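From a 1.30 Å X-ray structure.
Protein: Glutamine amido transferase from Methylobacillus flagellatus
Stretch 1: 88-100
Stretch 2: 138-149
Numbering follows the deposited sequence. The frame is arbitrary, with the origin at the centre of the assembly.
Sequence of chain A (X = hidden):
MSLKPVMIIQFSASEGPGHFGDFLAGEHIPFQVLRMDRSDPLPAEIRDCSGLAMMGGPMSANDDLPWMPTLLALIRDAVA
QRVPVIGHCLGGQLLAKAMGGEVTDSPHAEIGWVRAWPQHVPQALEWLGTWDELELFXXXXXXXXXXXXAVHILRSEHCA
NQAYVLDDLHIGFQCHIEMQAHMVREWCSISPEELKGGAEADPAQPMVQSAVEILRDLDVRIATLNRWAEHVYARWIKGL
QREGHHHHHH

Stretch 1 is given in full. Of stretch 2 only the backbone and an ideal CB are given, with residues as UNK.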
ATOM      1  N   HIS A  88       0.711  -0.644  -1.302  1.00  6.72           N
ATOM      2  CA  HIS A  88      -0.406  -0.771  -0.388  1.00  7.81           C
ATOM      3  C   HIS A  88      -0.946  -2.235  -0.494  1.00  8.03           C
ATOM      4  O   HIS A  88      -1.430  -2.604  -1.546  1.00  7.34           O
ATOM      5  CB  HIS A  88      -1.580   0.178  -0.803  1.00  7.79           C
ATOM      6  CG  HIS A  88      -1.258   1.660  -0.892  1.00  8.59           C
ATOM      7  ND1 HIS A  88      -0.598   2.236  -1.960  1.00  9.23           N
ATOM      8  CD2 HIS A  88      -1.551   2.677  -0.042  1.00  8.40           C
ATOM      9  CE1 HIS A  88      -0.549   3.554  -1.766  1.00  9.29           C
ATOM     10  NE2 HIS A  88      -1.118   3.839  -0.607  1.00  8.92           N
ATOM     11  N   CYS A  89      -0.900  -3.016   0.594  1.00  7.76           N
ATOM     12  CA  CYS A  89      -1.397  -4.373   0.636  1.00  8.30           C
ATOM     13  C   CYS A  89      -0.708  -5.253  -0.409  1.00  7.71           C
ATOM     14  O   CYS A  89       0.499  -5.418  -0.302  1.00  7.55           O
ATOM     15  CB  CYS A  89      -2.904  -4.323   0.558  1.00  7.74           C
ATOM     16  SG  CYS A  89      -3.718  -5.938   1.103  1.00 16.04           S
ATOM     17  N   LEU A  90      -1.395  -5.780  -1.445  1.00  6.16           N
ATOM     18  CA  LEU A  90      -0.706  -6.489  -2.516  1.00  5.90           C
ATOM     19  C   LEU A  90       0.507  -5.683  -3.012  1.00  5.59           C
ATOM     20  O   LEU A  90       1.570  -6.241  -3.287  1.00  7.24           O
ATOM     21  CB  LEU A  90      -1.624  -6.784  -3.715  1.00  7.63           C
ATOM     22  CG  LEU A  90      -0.997  -7.479  -4.944  1.00  7.43           C
ATOM     23  CD1 LEU A  90      -0.449  -8.872  -4.546  1.00  9.42           C
ATOM     24  CD2 LEU A  90      -2.075  -7.582  -6.074  1.00  9.36           C
ATOM     25  N   GLY A  91       0.367  -4.371  -3.182  1.00  6.09           N
ATOM     26  CA  GLY A  91       1.498  -3.571  -3.621  1.00  6.33           C
ATOM     27  C   GLY A  91       2.697  -3.662  -2.682  1.00  6.43           C
ATOM     28  O   GLY A  91       3.840  -3.697  -3.148  1.00  6.51           O
ATOM     29  N   GLY A  92       2.471  -3.670  -1.357  1.00  6.38           N
ATOM     30  CA  GLY A  92       3.542  -3.895  -0.407  1.00  6.51           C
ATOM     31  C   GLY A  92       4.169  -5.253  -0.552  1.00  5.66           C
ATOM     32  O   GLY A  92       5.362  -5.415  -0.365  1.00  5.74           O
ATOM     33  N   GLN A  93       3.329  -6.256  -0.785  1.00  6.07           N
ATOM     34  CA  GLN A  93       3.792  -7.596  -1.031  1.00  5.23           C
ATOM     35  C   GLN A  93       4.613  -7.722  -2.300  1.00  6.66           C
ATOM     36  O   GLN A  93       5.606  -8.458  -2.325  1.00  6.38           O
ATOM     37  CB  GLN A  93       2.621  -8.551  -1.049  1.00  5.79           C
ATOM     38  CG  GLN A  93       1.938  -8.695   0.295  1.00  5.33           C
ATOM     39  CD  GLN A  93       0.675  -9.487   0.223  1.00  8.79           C
ATOM     40  OE1 GLN A  93       0.121  -9.710  -0.863  1.00 10.59           O
ATOM     41  NE2 GLN A  93       0.133  -9.874   1.375  1.00  6.14           N
ATOM     42  N   LEU A  94       4.224  -7.031  -3.356  1.00  6.03           N
ATOM     43  CA  LEU A  94       4.939  -7.106  -4.624  1.00  6.27           C
ATOM     44  C   LEU A  94       6.273  -6.374  -4.593  1.00  6.09           C
ATOM     45  O   LEU A  94       7.251  -6.859  -5.150  1.00  6.59           O
ATOM     46  CB  LEU A  94       4.055  -6.594  -5.773  1.00  6.82           C
ATOM     47  CG  LEU A  94       2.850  -7.478  -6.069  1.00  6.85           C
ATOM     48  CD1 LEU A  94       2.013  -6.731  -7.125  1.00 10.92           C
ATOM     49  CD2 LEU A  94       3.236  -8.879  -6.467  1.00 10.76           C
ATOM     50  N   LEU A  95       6.315  -5.222  -3.955  1.00  6.06           N
ATOM     51  CA  LEU A  95       7.606  -4.577  -3.682  1.00  6.20           C
ATOM     52  C   LEU A  95       8.556  -5.530  -2.949  1.00  6.53           C
ATOM     53  O   LEU A  95       9.713  -5.687  -3.324  1.00  7.14           O
ATOM     54  CB  LEU A  95       7.400  -3.217  -2.956  1.00  6.76           C
ATOM     55  CG  LEU A  95       8.639  -2.479  -2.472  1.00  6.49           C
ATOM     56  CD1 LEU A  95       9.593  -2.188  -3.614  1.00  6.93           C
ATOM     57  CD2 LEU A  95       8.232  -1.239  -1.709  1.00  8.22           C
ATOM     58  N   ALA A  96       8.070  -6.188  -1.905  1.00  6.86           N
ATOM     59  CA  ALA A  96       8.896  -7.098  -1.154  1.00  6.01           C
ATOM     60  C   ALA A  96       9.345  -8.267  -2.002  1.00  7.05           C
ATOM     61  O   ALA A  96      10.534  -8.629  -1.998  1.00  7.28           O
ATOM     62  CB  ALA A  96       8.102  -7.597   0.078  1.00  7.76           C
ATOM     63  N   LYS A  97       8.424  -8.882  -2.761  1.00  7.14           N
ATOM     64  CA  LYS A  97       8.770 -10.039  -3.607  1.00  6.55           C
ATOM     65  C   LYS A  97       9.778  -9.663  -4.682  1.00  7.65           C
ATOM     66  O   LYS A  97      10.722 -10.416  -4.912  1.00  8.33           O
ATOM     67  CB  LYS A  97       7.506 -10.645  -4.224  1.00  9.00           C
ATOM     68  CG  LYS A  97       7.798 -11.940  -4.950  1.00 12.43           C
ATOM     69  CD  LYS A  97       6.612 -12.938  -5.024  1.00 18.36           C
ATOM     70  CE  LYS A  97       7.137 -14.317  -5.522  1.00 19.99           C
ATOM     71  NZ  LYS A  97       6.020 -15.242  -5.842  1.00 22.61           N
ATOM     72  N   ALA A  98       9.574  -8.516  -5.336  1.00  6.95           N
ATOM     73  CA  ALA A  98      10.503  -8.052  -6.371  1.00  7.84           C
ATOM     74  C   ALA A  98      11.933  -7.967  -5.816  1.00  7.79           C
ATOM     75  O   ALA A  98      12.877  -8.276  -6.525  1.00  7.27           O
ATOM     76  CB  ALA A  98      10.092  -6.695  -6.896  1.00  6.72           C
HETATM   77  N   MSE A  99      12.052  -7.550  -4.553  1.00  8.05           N
HETATM   78  CA  MSE A  99      13.346  -7.385  -3.905  1.00  9.54           C
HETATM   79  C   MSE A  99      13.859  -8.593  -3.179  1.00 12.24           C
HETATM   80  O   MSE A  99      14.899  -8.500  -2.477  1.00 15.48           O
HETATM   81  CB  MSE A  99      13.306  -6.149  -3.014  1.00 10.40           C
HETATM   82  CG  MSE A  99      12.949  -4.923  -3.791  1.00 10.30           C
HETATM   83 SE   MSE A  99      14.028  -4.531  -5.389  1.00 17.05          SE
HETATM   84  CE  MSE A  99      15.723  -4.539  -4.521  1.00 15.96           C
ATOM     85  N   GLY A 100      13.196  -9.730  -3.339  1.00  9.36           N
ATOM     86  CA  GLY A 100      13.713 -10.979  -2.839  1.00 11.49           C
ATOM     87  C   GLY A 100      12.981 -11.547  -1.648  1.00 12.81           C
ATOM     88  O   GLY A 100      13.365 -12.610  -1.146  1.00 15.23           O
ATOM     89  N   UNK A 138      -7.191  -3.255   7.700  1.00  5.65           N
ATOM     90  CA  UNK A 138      -6.670  -4.496   7.128  1.00  5.75           C
ATOM     91  C   UNK A 138      -7.725  -5.269   6.365  1.00  4.71           C
ATOM     92  O   UNK A 138      -8.877  -5.322   6.794  1.00  5.04           O
ATOM     93  CB  UNK A 138      -6.088  -5.381   8.232  1.00  5.75           C
ATOM     94  N   UNK A 139      -7.300  -5.968   5.321  1.00  5.65           N
ATOM     95  CA  UNK A 139      -8.155  -6.980   4.675  1.00  6.08           C
ATOM     96  C   UNK A 139      -7.237  -7.894   3.876  1.00  5.18           C
ATOM     97  O   UNK A 139      -7.044  -7.744   2.687  1.00  7.23           O
ATOM     98  CB  UNK A 139      -9.220  -6.343   3.780  1.00  6.08           C
ATOM     99  N   UNK A 140      -6.598  -8.827   4.590  1.00  6.31           N
ATOM    100  CA  UNK A 140      -5.563  -9.670   3.982  1.00  5.38           C
ATOM    101  C   UNK A 140      -5.453 -11.012   4.631  1.00  5.83           C
ATOM    102  O   UNK A 140      -5.741 -11.185   5.807  1.00  5.94           O
ATOM    103  CB  UNK A 140      -4.202  -8.973   4.043  1.00  5.38           C
ATOM    104  N   UNK A 141      -5.016 -11.968   3.807  1.00  5.54           N
ATOM    105  CA  UNK A 141      -4.784 -13.349   4.202  1.00  6.43           C
ATOM    106  C   UNK A 141      -3.339 -13.779   4.144  1.00  6.65           C
ATOM    107  O   UNK A 141      -3.010 -14.878   4.606  1.00  6.75           O
ATOM    108  CB  UNK A 141      -5.614 -14.280   3.316  1.00  6.43           C
ATOM    109  N   UNK A 142      -2.492 -12.979   3.509  1.00  6.06           N
ATOM    110  CA  UNK A 142      -1.067 -13.336   3.362  1.00  6.33           C
ATOM    111  C   UNK A 142      -0.195 -12.244   3.951  1.00  6.40           C
ATOM    112  O   UNK A 142      -0.652 -11.151   4.286  1.00  6.92           O
ATOM    113  CB  UNK A 142      -0.705 -13.562   1.893  1.00  6.33           C
ATOM    114  N   UNK A 143       1.102 -12.518   3.986  1.00  6.17           N
ATOM    115  CA  UNK A 143       2.075 -11.628   4.583  1.00  5.90           C
ATOM    116  C   UNK A 143       3.376 -11.660   3.814  1.00  6.07           C
ATOM    117  O   UNK A 143       3.760 -12.733   3.306  1.00  6.42           O
ATOM    118  CB  UNK A 143       2.315 -11.998   6.048  1.00  5.90           C
ATOM    119  N   UNK A 144       4.062 -10.498   3.703  1.00  5.16           N
ATOM    120  CA  UNK A 144       5.420 -10.449   3.156  1.00  5.73           C
ATOM    121  C   UNK A 144       6.459 -10.669   4.230  1.00  6.46           C
ATOM    122  O   UNK A 144       6.266 -10.228   5.381  1.00  6.22           O
ATOM    123  CB  UNK A 144       5.671  -9.109   2.462  1.00  5.73           C
ATOM    124  N   UNK A 145       7.567 -11.321   3.859  1.00  6.61           N
ATOM    125  CA  UNK A 145       8.795 -11.184   4.645  1.00  6.30           C
ATOM    126  C   UNK A 145       9.400  -9.813   4.406  1.00  7.26           C
ATOM    127  O   UNK A 145       9.135  -9.148   3.407  1.00  6.75           O
ATOM    128  CB  UNK A 145       9.800 -12.282   4.292  1.00  6.30           C
ATOM    129  N   UNK A 146      10.218  -9.373   5.364  1.00  6.49           N
ATOM    130  CA  UNK A 146      10.916  -8.111   5.218  1.00  6.92           C
ATOM    131  C   UNK A 146      11.991  -8.297   4.112  1.00  6.66           C
ATOM    132  O   UNK A 146      12.853  -9.164   4.227  1.00  7.30           O
ATOM    133  CB  UNK A 146      11.535  -7.670   6.546  1.00  6.92           C
ATOM    134  N   UNK A 147      11.957  -7.501   3.022  1.00  7.05           N
ATOM    135  CA  UNK A 147      12.913  -7.756   1.968  1.00  7.57           C
ATOM    136  C   UNK A 147      14.336  -7.399   2.411  1.00  8.11           C
ATOM    137  O   UNK A 147      14.544  -6.569   3.307  1.00  7.05           O
ATOM    138  CB  UNK A 147      12.531  -6.969   0.713  1.00  7.57           C
ATOM    139  N   UNK A 148      15.346  -8.047   1.804  1.00  9.52           N
ATOM    140  CA  UNK A 148      16.728  -7.707   2.126  1.00 10.62           C
ATOM    141  C   UNK A 148      17.049  -6.207   1.921  1.00  9.26           C
ATOM    142  O   UNK A 148      16.606  -5.536   0.962  1.00 12.26           O
ATOM    143  CB  UNK A 148      17.669  -8.557   1.269  1.00 10.62           C
ATOM    144  N   UNK A 149      17.753  -5.670   2.930  1.00 10.55           N
ATOM    145  CA  UNK A 149      18.156  -4.283   2.956  1.00  9.93           C
ATOM    146  C   UNK A 149      17.064  -3.378   3.527  1.00 10.46           C
ATOM    147  O   UNK A 149      17.329  -2.200   3.714  1.00 12.01           O
ATOM    148  CB  UNK A 149      18.533  -3.827   1.545  1.00  9.93           C
TER

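Residues 90-98 of stretch 1 form a helix, and the strand 142-144 runs past it with an angle of 44° between their directions; positions 140, 144 and 147 point toward stretch 1.

Positions 138 and 139 lie on a strand whose ideal CB atoms have nothing of stretch 1 within 5.5 Å. Many side chains would be accommodated; they are Glu138 and Trp139, the latter's indole leading away.

At position 140, CA-to-CB points toward stretch 1, with the ideal CB 4.3 Å from Cys89 SG and 5.2 Å from Gln93 NE2. A medium-sized polar or aromatic side chain would suit. The residue is His140; with chi1 in p, its ND1 donates a hydrogen bond to the backbone O of residue 142 (2.7 Å), bracing the corner that the chain turns at 141.

Position 141, sideways and out of contact, sets little demand; it is Tyr141, whose ring leads away.

At position 142 the ideal CB is 3.8 Å from Gln93 NE2, and the Gln93 amide offers both a donor and an acceptor, so a polar side chain is favoured, though a small one would also fit. Gln142 is found. Water 2 donates to Gln93 OE1 and to Gln142 OE1 (2.6 Å each), joining the two amides, while water 1 accepts from Gln93 NE2 (3.1 Å) and from the backbone N of Gln142 (2.9 Å).

Position 143 points away, and its extended backbone suits a beta-branched residue, among others; it is Thr143.

Position 144 points toward the helix, its ideal CB 3.7 Å from Ala96 CB and 4.2 Å from Gln93 CA. The small Ala96 and the bare Gly92 leave room for a large apolar group. Phe144 uses it: CB packs 3.7 Å from Ala96 CB, and Gln93 CG meets the ring edge, 3.7 Å from CD2.

Positions 145 and 146 point sideways and away, and tolerate variety; they are Ser145 and Ile146.

At position 147 CA-to-CB again points toward stretch 1, between Ala96 O and Met99 CB, and phi of -69° with psi of 154° admits proline or a compact apolar residue. Pro147 packs CG 4.0 Å from Ala96 CB and CB 4.0 Å from Met99 CB.

Position 148 points sideways near Met99 O; phi of -56° allows proline among others. Pro148 brings CD to 3.3 Å from Met99 O, and water 3 donates to Pro148 O (2.5 Å).

Position 149 has a positive phi of 85°, which favours glycine, and Gly149 is present.

Stretch 2, residues 138-149: EWHYQTFSIPPG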
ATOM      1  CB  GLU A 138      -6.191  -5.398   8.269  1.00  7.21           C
ATOM      2  CG  GLU A 138      -5.011  -4.839   9.125  1.00  6.79           C
ATOM      3  CD  GLU A 138      -3.683  -4.794   8.456  1.00  5.51           C
ATOM      4  OE1 GLU A 138      -3.512  -5.214   7.295  1.00  6.81           O
ATOM      5  OE2 GLU A 138      -2.787  -4.244   9.191  1.00  6.85           O
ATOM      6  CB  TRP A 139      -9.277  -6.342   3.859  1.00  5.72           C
ATOM      7  CG  TRP A 139     -10.365  -7.297   3.463  1.00  5.80           C
ATOM      8  CD1 TRP A 139     -10.240  -8.623   3.091  1.00  6.23           C
ATOM      9  CD2 TRP A 139     -11.742  -6.989   3.344  1.00  5.96           C
ATOM     10  NE1 TRP A 139     -11.468  -9.134   2.782  1.00  6.56           N
ATOM     11  CE2 TRP A 139     -12.412  -8.153   2.936  1.00  5.72           C
ATOM     12  CE3 TRP A 139     -12.479  -5.817   3.569  1.00  6.52           C
ATOM     13  CZ2 TRP A 139     -13.795  -8.171   2.676  1.00  7.69           C
ATOM     14  CZ3 TRP A 139     -13.864  -5.842   3.324  1.00  7.65           C
ATOM     15  CH2 TRP A 139     -14.492  -7.010   2.882  1.00  8.19           C
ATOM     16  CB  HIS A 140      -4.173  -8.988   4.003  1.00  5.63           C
ATOM     17  CG  HIS A 140      -3.539  -8.964   5.341  1.00  5.01           C
ATOM     18  ND1 HIS A 140      -2.523  -9.834   5.718  1.00  6.05           N
ATOM     19  CD2 HIS A 140      -3.795  -8.167   6.411  1.00  6.43           C
ATOM     20  CE1 HIS A 140      -2.223  -9.586   6.987  1.00  7.57           C
ATOM     21  NE2 HIS A 140      -2.964  -8.567   7.415  1.00  7.01           N
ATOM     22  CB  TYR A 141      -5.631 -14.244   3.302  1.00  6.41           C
ATOM     23  CG  TYR A 141      -7.115 -14.052   3.438  1.00  5.58           C
ATOM     24  CD1 TYR A 141      -7.852 -14.756   4.371  1.00  7.02           C
ATOM     25  CD2 TYR A 141      -7.803 -13.187   2.611  1.00  5.97           C
ATOM     26  CE1 TYR A 141      -9.225 -14.574   4.501  1.00  6.81           C
ATOM     27  CE2 TYR A 141      -9.191 -13.044   2.731  1.00  6.26           C
ATOM     28  CZ  TYR A 141      -9.873 -13.733   3.688  1.00  6.38           C
ATOM     29  OH  TYR A 141     -11.228 -13.568   3.751  1.00  7.49           O
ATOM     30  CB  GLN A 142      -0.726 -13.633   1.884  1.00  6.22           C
ATOM     31  CG  GLN A 142      -1.599 -14.701   1.294  1.00  7.67           C
ATOM     32  CD  GLN A 142      -1.048 -15.249   0.002  1.00  6.67           C
ATOM     33  OE1 GLN A 142      -0.742 -14.457  -0.905  1.00  9.17           O
ATOM     34  NE2 GLN A 142      -0.915 -16.580  -0.129  1.00  8.16           N
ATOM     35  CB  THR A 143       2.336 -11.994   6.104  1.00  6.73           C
ATOM     36  OG1 THR A 143       3.336 -11.135   6.657  1.00  6.78           O
ATOM     37  CG2 THR A 143       2.721 -13.437   6.298  1.00  7.02           C
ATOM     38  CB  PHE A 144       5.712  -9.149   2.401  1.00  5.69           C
ATOM     39  CG  PHE A 144       5.327  -7.869   3.111  1.00  6.07           C
ATOM     40  CD1 PHE A 144       6.051  -7.397   4.197  1.00  7.21           C
ATOM     41  CD2 PHE A 144       4.219  -7.115   2.700  1.00  6.38           C
ATOM     42  CE1 PHE A 144       5.652  -6.212   4.853  1.00  6.89           C
ATOM     43  CE2 PHE A 144       3.864  -5.931   3.351  1.00  6.21           C
ATOM     44  CZ  PHE A 144       4.584  -5.481   4.419  1.00  6.69           C
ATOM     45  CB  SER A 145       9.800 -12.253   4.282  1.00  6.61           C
ATOM     46  OG  SER A 145      10.239 -12.166   2.983  1.00  8.07           O
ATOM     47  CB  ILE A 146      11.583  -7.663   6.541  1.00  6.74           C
ATOM     48  CG1 ILE A 146      10.541  -7.548   7.681  1.00  7.64           C
ATOM     49  CG2 ILE A 146      12.295  -6.300   6.400  1.00  8.51           C
ATOM     50  CD1 ILE A 146       9.410  -6.571   7.394  1.00  9.22           C
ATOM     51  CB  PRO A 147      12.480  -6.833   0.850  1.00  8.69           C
ATOM     52  CG  PRO A 147      11.507  -5.897   1.437  1.00  8.28           C
ATOM     53  CD  PRO A 147      10.986  -6.422   2.678  1.00  6.94           C
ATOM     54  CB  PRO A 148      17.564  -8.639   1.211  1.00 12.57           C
ATOM     55  CG  PRO A 148      16.603  -9.320   0.297  1.00 14.05           C
ATOM     56  CD  PRO A 148      15.219  -9.038   0.728  1.00 10.14           C
TER
HETATM   57  O   HOH W   1      -2.784 -10.945   1.533  0.50  3.85           O
HETATM   58  O   HOH W   2      -0.940 -11.962  -1.767  1.00 10.35           O
HETATM   59  O   HOH W   3      16.227  -5.553  -1.479  1.00 33.51           O
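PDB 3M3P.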